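Local coordinates for Ig domain protein, group 2 domain protein (Shewanella frigidimarina, PDB 6BG8) that adsorbs its bacterium onto ice and inhibits the growth of ice crystals, this chain being the ice-binding-like domain of the longer adhesin, at residues L122-R126 / T143-D149. Coordinates in Å, arbitrary orientation, origin at the centre of the assembly. Where two conformers were deposited one is given. Residue numbers count along the deposited sequence, not the author numbering.
Sequences LTLTR and TLDGEGD. With SO4 (sulfate ion), chain C.
Strand 122-125 runs parallel to residues 143-145 of strand 142-145; these short pieces' axes approach to 4.7 Å, at 27°. Thr-123 pairs with Thr-143 and Leu-124 with Leu-144. Three bonds of 2.9 Å join the backbones: Thr-143 N to Leu-122 O, Leu-124 N to Thr-143 O, and Asp-145 N to Leu-124 O. Water 2 bridges Arg-126 N and Asp-145 O, 3.9 Å apart: it accepts from the former (2.8 Å) and donates to the latter and Glu-147 OE2 (both 2.7 Å). Water 1 donates to Leu-122 O (3.1 Å) and also bonds Thr-143 OG1 (2.8 Å). Parallel pairing of successive coils marks the beta-solenoid fold of DUF3494 ice-binding proteins; here 122-125 edges a small sheet that continues to strand 171-174. Leu-124 and Leu-144, both mt, face inward onto Phe-156. The threonines and Asp-145 occupy the opposite face. Asp-145 OD1 accepts from Glu-147 N (2.8 Å), an Asx turn, and from Asn-175. A type I' turn, 146-149, follows, closed by Asp-149 N to Gly-146 O (3.1 Å). Arg-126 NH1 forms a salt bridge with Asp-149 OD2 (3.1 Å) and bonds Ser-152; Asp-149 OD1 takes Asp-151 N. Arg-126 NE bonds sulfate O4 (3.1 Å), and NH2 bonds O1 (2.9 Å).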
ATOM      1  N   LEU A 122     -21.227   2.872  -4.201  1.00 11.09           N
ATOM      2  CA  LEU A 122     -20.925   3.878  -5.206  1.00  7.39           C
ATOM      3  C   LEU A 122     -20.185   3.253  -6.380  1.00  7.71           C
ATOM      4  O   LEU A 122     -19.481   2.251  -6.232  1.00  7.64           O
ATOM      5  CB  LEU A 122     -20.071   5.008  -4.630  1.00  7.33           C
ATOM      6  CG  LEU A 122     -20.658   5.804  -3.470  1.00 10.05           C
ATOM      7  CD1 LEU A 122     -19.684   6.910  -3.087  1.00  9.98           C
ATOM      8  CD2 LEU A 122     -22.009   6.374  -3.873  1.00 13.32           C
ATOM      9  N   THR A 123     -20.363   3.858  -7.553  1.00  9.47           N
ATOM     10  CA  THR A 123     -19.518   3.608  -8.714  1.00  8.60           C
ATOM     11  C   THR A 123     -18.855   4.930  -9.071  1.00  8.08           C
ATOM     12  O   THR A 123     -19.546   5.901  -9.395  1.00 14.14           O
ATOM     13  CB  THR A 123     -20.321   3.051  -9.896  1.00 11.14           C
ATOM     14  OG1 THR A 123     -20.911   1.794  -9.528  1.00 12.94           O
ATOM     15  CG2 THR A 123     -19.413   2.844 -11.103  1.00  9.13           C
ATOM     16  N   LEU A 124     -17.532   4.979  -8.978  1.00  7.41           N
ATOM     17  CA  LEU A 124     -16.771   6.199  -9.234  1.00  8.14           C
ATOM     18  C   LEU A 124     -15.894   6.037 -10.465  1.00  9.21           C
ATOM     19  O   LEU A 124     -15.338   4.961 -10.710  1.00  8.60           O
ATOM     20  CB  LEU A 124     -15.893   6.569  -8.031  1.00  7.11           C
ATOM     21  CG  LEU A 124     -16.647   6.966  -6.760  1.00  8.61           C
ATOM     22  CD1 LEU A 124     -15.666   7.296  -5.621  1.00  9.63           C
ATOM     23  CD2 LEU A 124     -17.595   8.126  -7.039  1.00 15.96           C
ATOM     24  N   THR A 125     -15.755   7.122 -11.220  1.00 10.52           N
ATOM     25  CA  THR A 125     -14.845   7.156 -12.351  1.00  8.82           C
ATOM     26  C   THR A 125     -13.494   7.725 -11.912  1.00  6.80           C
ATOM     27  O   THR A 125     -13.307   8.138 -10.762  1.00  9.61           O
ATOM     28  CB  THR A 125     -15.471   7.951 -13.492  1.00 12.68           C
ATOM     29  OG1 THR A 125     -16.080   9.133 -12.968  1.00 14.76           O
ATOM     30  CG2 THR A 125     -16.560   7.120 -14.136  1.00 16.61           C
ATOM     31  N   ARG A 126     -12.541   7.729 -12.837  0.53  7.18           N
ATOM     32  CA  ARG A 126     -11.201   8.173 -12.486  0.53  8.27           C
ATOM     33  C   ARG A 126     -11.215   9.637 -12.061  0.53  7.66           C
ATOM     34  O   ARG A 126     -12.126  10.408 -12.385  0.53  7.50           O
ATOM     35  CB  ARG A 126     -10.244   7.974 -13.656  0.53  8.27           C
ATOM     36  CG  ARG A 126     -10.407   8.986 -14.752  0.53  8.73           C
ATOM     37  CD  ARG A 126     -10.082   8.341 -16.074  0.53 10.37           C
ATOM     38  NE  ARG A 126      -9.862   9.314 -17.130  0.53  9.05           N
ATOM     39  CZ  ARG A 126      -9.157   9.066 -18.225  0.53 12.08           C
ATOM     40  NH1 ARG A 126      -8.594   7.875 -18.399  0.53  6.92           N
ATOM     41  NH2 ARG A 126      -9.007  10.018 -19.139  0.53  9.41           N
ATOM     42  N   THR A 143     -17.279   0.349  -6.549  1.00  8.69           N
ATOM     43  CA  THR A 143     -16.907  -0.045  -7.902  1.00  5.83           C
ATOM     44  C   THR A 143     -16.128   1.099  -8.542  1.00  7.76           C
ATOM     45  O   THR A 143     -16.592   2.242  -8.552  1.00  8.40           O
ATOM     46  CB  THR A 143     -18.143  -0.399  -8.733  1.00  6.97           C
ATOM     47  OG1 THR A 143     -18.836  -1.491  -8.105  1.00  9.00           O
ATOM     48  CG2 THR A 143     -17.731  -0.806 -10.153  1.00  9.71           C
ATOM     49  N   LEU A 144     -14.938   0.799  -9.053  1.00  5.64           N
ATOM     50  CA  LEU A 144     -14.112   1.802  -9.716  1.00  7.73           C
ATOM     51  C   LEU A 144     -14.136   1.524 -11.212  1.00  6.84           C
ATOM     52  O   LEU A 144     -13.763   0.430 -11.652  1.00  5.66           O
ATOM     53  CB  LEU A 144     -12.689   1.804  -9.155  1.00  6.89           C
ATOM     54  CG  LEU A 144     -12.628   2.203  -7.670  1.00  6.48           C
ATOM     55  CD1 LEU A 144     -11.202   2.095  -7.093  1.00 11.92           C
ATOM     56  CD2 LEU A 144     -13.228   3.580  -7.404  1.00  8.22           C
ATOM     57  N   ASP A 145     -14.598   2.514 -11.982  1.00  6.37           N
ATOM     58  CA  ASP A 145     -14.961   2.374 -13.388  1.00  6.19           C
ATOM     59  C   ASP A 145     -13.934   3.131 -14.217  1.00  6.84           C
ATOM     60  O   ASP A 145     -13.937   4.369 -14.241  1.00  7.61           O
ATOM     61  CB  ASP A 145     -16.378   2.912 -13.615  1.00  4.67           C
ATOM     62  CG  ASP A 145     -16.871   2.768 -15.059  1.00  9.21           C
ATOM     63  OD1 ASP A 145     -16.099   2.423 -15.975  1.00  8.12           O
ATOM     64  OD2 ASP A 145     -18.072   3.023 -15.271  1.00  9.72           O
ATOM     65  N   GLY A 146     -13.066   2.391 -14.905  1.00  6.56           N
ATOM     66  CA  GLY A 146     -12.071   3.020 -15.750  1.00  7.48           C
ATOM     67  C   GLY A 146     -12.567   3.550 -17.075  1.00  7.44           C
ATOM     68  O   GLY A 146     -11.765   4.082 -17.845  1.00  8.62           O
ATOM     69  N   GLU A 147     -13.861   3.392 -17.369  1.00  6.26           N
ATOM     70  CA  GLU A 147     -14.502   3.921 -18.579  1.00  9.23           C
ATOM     71  C   GLU A 147     -13.829   3.424 -19.855  1.00 11.67           C
ATOM     72  O   GLU A 147     -13.850   4.099 -20.887  1.00 10.88           O
ATOM     73  CB  GLU A 147     -14.555   5.455 -18.552  1.00  8.38           C
ATOM     74  CG  GLU A 147     -15.460   5.979 -17.444  1.00  7.35           C
ATOM     75  CD  GLU A 147     -15.439   7.483 -17.322  1.00 12.66           C
ATOM     76  OE1 GLU A 147     -16.440   8.124 -17.707  1.00 15.13           O
ATOM     77  OE2 GLU A 147     -14.422   8.022 -16.837  1.00 10.12           O
ATOM     78  N   GLY A 148     -13.227   2.240 -19.792  1.00  6.67           N
ATOM     79  CA  GLY A 148     -12.650   1.604 -20.954  1.00  7.82           C
ATOM     80  C   GLY A 148     -11.182   1.869 -21.167  1.00  7.89           C
ATOM     81  O   GLY A 148     -10.606   1.335 -22.121  1.00  9.07           O
ATOM     82  N   ASP A 149     -10.565   2.695 -20.327  1.00 10.07           N
ATOM     83  CA  ASP A 149      -9.164   3.066 -20.480  1.00  8.73           C
ATOM     84  C   ASP A 149      -8.354   2.384 -19.389  1.00  8.31           C
ATOM     85  O   ASP A 149      -8.499   2.738 -18.208  1.00  8.62           O
ATOM     86  CB  ASP A 149      -9.007   4.584 -20.392  1.00  6.56           C
ATOM     87  CG  ASP A 149      -7.594   5.050 -20.670  1.00 13.50           C
ATOM     88  OD1 ASP A 149      -6.688   4.209 -20.825  1.00 11.19           O
ATOM     89  OD2 ASP A 149      -7.399   6.277 -20.742  1.00 15.15           O
TER
HETATM   90  S   SO4 C 301     -11.448  12.522 -17.167  0.52 18.99           S
HETATM   91  O1  SO4 C 301     -10.236  12.428 -17.970  0.52 18.49           O
HETATM   92  O2  SO4 C 301     -11.613  13.857 -16.603  0.52 16.78           O
HETATM   93  O3  SO4 C 301     -12.554  12.060 -17.991  0.52 23.97           O
HETATM   94  O4  SO4 C 301     -11.446  11.669 -16.003  0.52 19.39           O
HETATM   95  O   HOH W   1     -20.707  -0.615  -6.276  1.00 10.81           O
HETATM   96  O   HOH W   2     -12.759   6.552 -15.327  1.00 10.49           O